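Local coordinates for hypothetical protein TM1012 (Thermotoga maritima, PDB 2FCL) that is a putative nucleotidyltransferase, related to aminoglycoside-2''-adenylyltransferases, that probably transfers nucleotidyl groups to a substrate not yet identified, at residues V37-L42 with D57-E62; S90-L95 with E103-I108. All coordinates share one frame; numbering follows the deposited sequence. Where two conformers were deposited one is given.

Overall arrangement
Both contacts belong to one mixed sheet. Contact 1 pairs the strands 36-39 and 57-60 close to the centre of the chain and is buried. Contact 2 pairs 89-94 with 103-106, is only partly buried, and has its centre about 9 Å from that of contact 1. Strands 57-60 and 103-106 are parallel neighbours, so the two contacts run on into each other across the sheet, with a probable hydrogen bond from Ile58 N to Glu103 O. Backbone bonds carry both. Contact 1 adds a small polar cluster of Thr39, Asp57 and waters beside Gly40, whereas contact 2 adds the Phe92 ring, the Met105 chain and the Glu103 carboxylate.

Contact 1: V37-L42 with D57-E62; sequences VVTGSL and DIQTDE. With EDO (1,2-ethanediol), chain D.
Val37 and Gln59 pair in an antiparallel ladder in the mixed sheet of a nucleotidyltransferase-like fold, where 36-39 is an outer strand near the centre of the chain. Val37 N gives a hydrogen bond to Gln59 O, and Gln59 N returns one to Val37 O, each 2.9 Å long. Further on, Thr39 N bonds to Asp57 O at 3.0 Å. On the other face, Val38 CG2 meets Ile58 CD1 at 3.9 Å. Ile58 in turn packs on Ile68 of the helix 62-71, and Val38 on Ile137.

Thr39 CG2, anti to the carbonyl carbon, meets the Gln59 side chain at about a right angle, 3.6 Å from Gln59 OE1. Thr39 OG1 is turned toward Asp57 (chi1 71°) and comes within 3.4 Å of Asp57 CB. One water joins Thr39 OG1 to Asp57 OD2 and donates to the carboxylate.

Gly40 and Ser41 lie where strand 36-39 passes into the next helix, and Gly40 N is held by Glu145 OE2. Gly40 has a positive phi (68°), and a side chain there would run into Asp57 OD2. A Gly-Ser turn facing an acid at the start of the next strand is consistent with the family signature, whose acids bind metal in relatives. Beside it lies an ethanediol, probably from the crystallisation liquor: Asp57 N gives a hydrogen bond to its O2, 2.8 Å long and nearly straight at 175°.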
loop_
_atom_site.group_PDB
_atom_site.type_symbol
_atom_site.label_atom_id
_atom_site.label_comp_id
_atom_site.label_asym_id
_atom_site.label_seq_id
_atom_site.Cartn_x
_atom_site.Cartn_y
_atom_site.Cartn_z
ATOM N N VAL A 37 0.169 1.612 -6.001
ATOM C CA VAL A 37 -1.110 1.798 -5.339
ATOM C C VAL A 37 -0.848 2.037 -3.853
ATOM O O VAL A 37 0.071 1.462 -3.269
ATOM C CB VAL A 37 -2.074 0.597 -5.462
ATOM C CG1 VAL A 37 -2.633 0.487 -6.852
ATOM C CG2 VAL A 37 -1.435 -0.685 -4.996
ATOM N N VAL A 38 -1.681 2.857 -3.243
ATOM C CA VAL A 38 -1.739 2.962 -1.792
ATOM C C VAL A 38 -2.560 1.767 -1.306
ATOM O O VAL A 38 -3.587 1.419 -1.893
ATOM C CB VAL A 38 -2.396 4.289 -1.355
ATOM C CG1 VAL A 38 -2.403 4.417 0.152
ATOM C CG2 VAL A 38 -1.668 5.483 -1.990
ATOM N N THR A 39 -2.086 1.148 -0.232
ATOM C CA THR A 39 -2.740 -0.007 0.365
ATOM C C THR A 39 -2.868 0.196 1.855
ATOM O O THR A 39 -2.397 1.174 2.394
ATOM C CB THR A 39 -1.982 -1.317 0.074
ATOM O OG1 THR A 39 -0.753 -1.384 0.800
ATOM C CG2 THR A 39 -1.681 -1.442 -1.382
ATOM N N GLY A 40 -3.572 -0.700 2.526
ATOM C CA GLY A 40 -3.665 -0.636 3.974
ATOM C C GLY A 40 -4.446 0.553 4.466
ATOM O O GLY A 40 -5.333 1.071 3.788
ATOM N N SER A 41 -4.145 0.991 5.681
ATOM C CA SER A 41 -5.018 1.932 6.374
ATOM C C SER A 41 -5.317 3.239 5.618
ATOM O O SER A 41 -6.445 3.714 5.622
ATOM C CB SER A 41 -4.500 2.218 7.788
ATOM O OG SER A 41 -3.268 2.908 7.787
ATOM N N LEU A 42 -4.332 3.830 4.948
ATOM C CA LEU A 42 -4.585 5.069 4.254
ATOM C C LEU A 42 -5.516 4.822 3.068
ATOM O O LEU A 42 -6.371 5.636 2.778
ATOM C CB LEU A 42 -3.286 5.750 3.810
ATOM C CG LEU A 42 -3.476 7.077 3.064
ATOM C CD1 LEU A 42 -4.230 8.133 3.853
ATOM C CD2 LEU A 42 -2.120 7.612 2.637
ATOM N N ASP A 57 1.492 2.732 3.284
ATOM C CA ASP A 57 1.938 1.551 2.564
ATOM C C ASP A 57 1.742 1.773 1.086
ATOM O O ASP A 57 0.635 2.090 0.651
ATOM C CB ASP A 57 1.154 0.307 2.996
ATOM C CG ASP A 57 1.366 -0.063 4.454
ATOM O OD1 ASP A 57 2.390 0.314 5.052
ATOM O OD2 ASP A 57 0.480 -0.767 4.979
ATOM N N ILE A 58 2.815 1.606 0.320
ATOM C CA ILE A 58 2.775 1.684 -1.122
ATOM C C ILE A 58 3.175 0.329 -1.692
ATOM O O ILE A 58 4.232 -0.192 -1.380
ATOM C CB ILE A 58 3.750 2.751 -1.649
ATOM C CG1 ILE A 58 3.451 4.128 -1.043
ATOM C CG2 ILE A 58 3.704 2.809 -3.156
ATOM C CD1 ILE A 58 2.072 4.711 -1.290
ATOM N N GLN A 59 2.310 -0.222 -2.523
ATOM C CA GLN A 59 2.561 -1.471 -3.201
ATOM C C GLN A 59 2.855 -1.188 -4.668
ATOM O O GLN A 59 2.253 -0.318 -5.284
ATOM C CB GLN A 59 1.399 -2.442 -3.031
ATOM C CG GLN A 59 1.663 -3.802 -3.617
ATOM C CD GLN A 59 0.605 -4.821 -3.260
ATOM O OE1 GLN A 59 -0.188 -4.583 -2.362
ATOM N NE2 GLN A 59 0.615 -5.974 -3.941
ATOM N N THR A 60 3.790 -1.943 -5.228
ATOM C CA THR A 60 4.294 -1.731 -6.560
ATOM C C THR A 60 4.790 -3.056 -7.113
ATOM O O THR A 60 4.552 -4.117 -6.518
ATOM C CB THR A 60 5.382 -0.624 -6.543
ATOM O OG1 THR A 60 5.819 -0.335 -7.863
ATOM C CG2 THR A 60 6.565 -1.006 -5.687
ATOM N N ASP A 61 5.449 -3.007 -8.262
ATOM C CA ASP A 61 6.088 -4.195 -8.825
ATOM C C ASP A 61 7.582 -4.166 -8.511
ATOM O O ASP A 61 8.045 -3.279 -7.798
ATOM C CB ASP A 61 5.744 -4.341 -10.313
ATOM C CG ASP A 61 6.058 -3.120 -11.138
ATOM O OD1 ASP A 61 6.829 -2.263 -10.684
ATOM O OD2 ASP A 61 5.523 -3.021 -12.277
ATOM N N GLU A 62 8.350 -5.147 -8.981
ATOM C CA GLU A 62 9.747 -5.217 -8.609
ATOM C C GLU A 62 10.498 -3.966 -9.066
ATOM O O GLU A 62 11.183 -3.303 -8.278
ATOM C CB GLU A 62 10.389 -6.490 -9.184
ATOM C CG GLU A 62 11.881 -6.584 -8.912
ATOM C CD GLU A 62 12.502 -7.832 -9.479
ATOM O OE1 GLU A 62 11.752 -8.742 -9.865
ATOM O OE2 GLU A 62 13.743 -7.885 -9.514
HETATM C C1 EDO D . -1.494 3.241 5.708
HETATM O O1 EDO D . -0.932 2.198 6.549
HETATM C C2 EDO D . -1.447 2.748 4.275
HETATM O O2 EDO D . -1.167 3.530 3.147
HETATM O O HOH W 1 -0.669 -2.369 3.367
HETATM O O HOH W 2 1.232 -3.103 0.389
#

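Contact 2: S90-L95 with E103-I108; sequences SHFGEL and EIMGDI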
loop_
_atom_site.group_PDB
_atom_site.type_symbol
_atom_site.label_atom_id
_atom_site.label_comp_id
_atom_site.label_asym_id
_atom_site.label_seq_id
_atom_site.Cartn_x
_atom_site.Cartn_y
_atom_site.Cartn_z
ATOM N N SER A 90 8.759 -9.846 -0.607
ATOM C CA SER A 90 8.631 -8.676 -1.467
ATOM C C SER A 90 9.986 -8.003 -1.600
ATOM O O SER A 90 10.910 -8.290 -0.842
ATOM C CB SER A 90 7.622 -7.666 -0.892
ATOM O OG SER A 90 8.137 -6.954 0.232
ATOM N N HIS A 91 10.075 -7.080 -2.548
ATOM C CA HIS A 91 11.174 -6.126 -2.612
ATOM C C HIS A 91 10.765 -4.961 -1.733
ATOM O O HIS A 91 9.885 -4.187 -2.092
ATOM C CB HIS A 91 11.427 -5.711 -4.049
ATOM C CG HIS A 91 11.852 -6.851 -4.904
ATOM N ND1 HIS A 91 13.174 -7.106 -5.177
ATOM C CD2 HIS A 91 11.141 -7.847 -5.478
ATOM C CE1 HIS A 91 13.259 -8.197 -5.918
ATOM N NE2 HIS A 91 12.040 -8.663 -6.119
ATOM N N PHE A 92 11.354 -4.920 -0.550
ATOM C CA PHE A 92 10.874 -4.140 0.560
ATOM C C PHE A 92 11.861 -3.071 0.967
ATOM O O PHE A 92 13.026 -3.377 1.203
ATOM C CB PHE A 92 10.610 -5.056 1.764
ATOM C CG PHE A 92 10.206 -4.307 2.987
ATOM C CD1 PHE A 92 8.936 -3.835 3.125
ATOM C CD2 PHE A 92 11.147 -3.947 3.944
ATOM C CE1 PHE A 92 8.538 -3.129 4.227
ATOM C CE2 PHE A 92 10.766 -3.204 5.051
ATOM C CZ PHE A 92 9.451 -2.800 5.185
ATOM N N GLY A 93 11.388 -1.831 1.085
ATOM C CA GLY A 93 12.189 -0.752 1.663
ATOM C C GLY A 93 11.316 0.221 2.407
ATOM O O GLY A 93 10.106 0.031 2.504
ATOM N N GLU A 94 11.929 1.273 2.925
ATOM C CA GLU A 94 11.237 2.220 3.776
ATOM C C GLU A 94 11.749 3.633 3.539
ATOM O O GLU A 94 12.964 3.852 3.335
ATOM C CB GLU A 94 11.435 1.834 5.248
ATOM C CG GLU A 94 10.517 2.562 6.216
ATOM C CD GLU A 94 10.958 2.358 7.630
ATOM O OE1 GLU A 94 10.748 1.237 8.145
ATOM O OE2 GLU A 94 11.566 3.281 8.210
ATOM N N LEU A 95 10.807 4.567 3.563
ATOM C CA LEU A 95 11.085 5.999 3.591
ATOM C C LEU A 95 10.557 6.558 4.898
ATOM O O LEU A 95 9.637 5.997 5.481
ATOM C CB LEU A 95 10.347 6.728 2.465
ATOM C CG LEU A 95 10.407 6.102 1.086
ATOM C CD1 LEU A 95 9.515 6.845 0.119
ATOM C CD2 LEU A 95 11.833 6.031 0.540
ATOM N N GLU A 103 6.216 2.534 3.789
ATOM C CA GLU A 103 6.761 1.253 3.402
ATOM C C GLU A 103 6.514 0.991 1.924
ATOM O O GLU A 103 5.419 1.207 1.430
ATOM C CB GLU A 103 6.173 0.132 4.249
ATOM C CG GLU A 103 6.712 0.172 5.695
ATOM C CD GLU A 103 6.414 -1.085 6.489
ATOM O OE1 GLU A 103 5.532 -1.868 6.083
ATOM O OE2 GLU A 103 7.076 -1.296 7.534
ATOM N N ILE A 104 7.564 0.538 1.242
ATOM C CA ILE A 104 7.537 0.187 -0.172
ATOM C C ILE A 104 7.578 -1.332 -0.275
ATOM O O ILE A 104 8.469 -1.954 0.295
ATOM C CB ILE A 104 8.767 0.762 -0.903
ATOM C CG1 ILE A 104 8.828 2.287 -0.755
ATOM C CG2 ILE A 104 8.750 0.357 -2.373
ATOM C CD1 ILE A 104 10.195 2.850 -1.064
ATOM N N MET A 105 6.623 -1.930 -0.982
ATOM C CA MET A 105 6.578 -3.377 -1.154
ATOM C C MET A 105 6.338 -3.711 -2.629
ATOM O O MET A 105 5.234 -3.505 -3.146
ATOM C CB MET A 105 5.477 -3.987 -0.276
ATOM C CG MET A 105 5.802 -3.910 1.203
ATOM S SD MET A 105 4.698 -4.852 2.275
ATOM C CE MET A 105 5.471 -6.471 2.112
ATOM N N GLY A 106 7.375 -4.226 -3.296
ATOM C CA GLY A 106 7.299 -4.588 -4.696
ATOM C C GLY A 106 7.103 -6.067 -4.907
ATOM O O GLY A 106 7.819 -6.887 -4.336
ATOM N N ASP A 107 6.118 -6.391 -5.733
ATOM C CA ASP A 107 5.775 -7.766 -6.084
ATOM C C ASP A 107 5.635 -8.671 -4.878
ATOM O O ASP A 107 6.306 -9.712 -4.746
ATOM C CB ASP A 107 6.746 -8.287 -7.120
ATOM C CG ASP A 107 6.363 -7.852 -8.536
ATOM O OD1 ASP A 107 5.197 -7.406 -8.768
ATOM O OD2 ASP A 107 7.244 -7.958 -9.407
ATOM N N ILE A 108 4.708 -8.285 -4.018
ATOM C CA ILE A 108 4.372 -9.071 -2.849
ATOM C C ILE A 108 3.895 -10.459 -3.272
ATOM O O ILE A 108 3.088 -10.593 -4.182
ATOM C CB ILE A 108 3.229 -8.418 -2.028
ATOM C CG1 ILE A 108 3.665 -7.057 -1.494
ATOM C CG2 ILE A 108 2.795 -9.336 -0.887
ATOM C CD1 ILE A 108 2.599 -6.344 -0.708
#
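A beta hairpin forms this contact, its strands 89-94 and 103-106 running antiparallel within the mixed sheet, with His91 facing Gly106, Phe92 facing Met105 and Gly93 facing Ile104. Four backbone bonds make the ladder. His91 and Gly106 exchange two, from His91 N to Gly106 O at 2.9 Å and from Gly106 N to His91 O at 2.8 Å. Gly93 and Ile104 exchange the other two.

Phe92 and Glu103 share a face. With CG anti to the backbone N (chi1 176°), the Phe92 ring swings along the strand, and its CZ comes to 3.7 Å from Glu103 OE2. The carboxyl carbon of Glu103 lies at the ring edge, in the ring plane, and the carboxylate stands at 90° to the ring. Met105 CG is also at this edge, 3.7 Å from Phe92 CD1. Glu103 OE2 has a second partner in the NZ of the dimethyl-lysine at position 101, and the side chain also touches Asp57. An alanine in place of Glu103 would probably leave that lysine without its mate and one edge of the Phe92 ring without support.

On the other face, the His91 ring brings its edge to Gly106 O, with CD2 at 3.6 Å, while its ND1 is hydrogen-bonded to Tyr66 OH. Ile104 packs on Ala65 and Ile68 of the helix 62-71. The hairpin thus meets that helix with Ile104, an apolar contact, and with His91, a polar one. At the Phe92 ring, slightly positive edge C-H groups would probably favour the carboxylate.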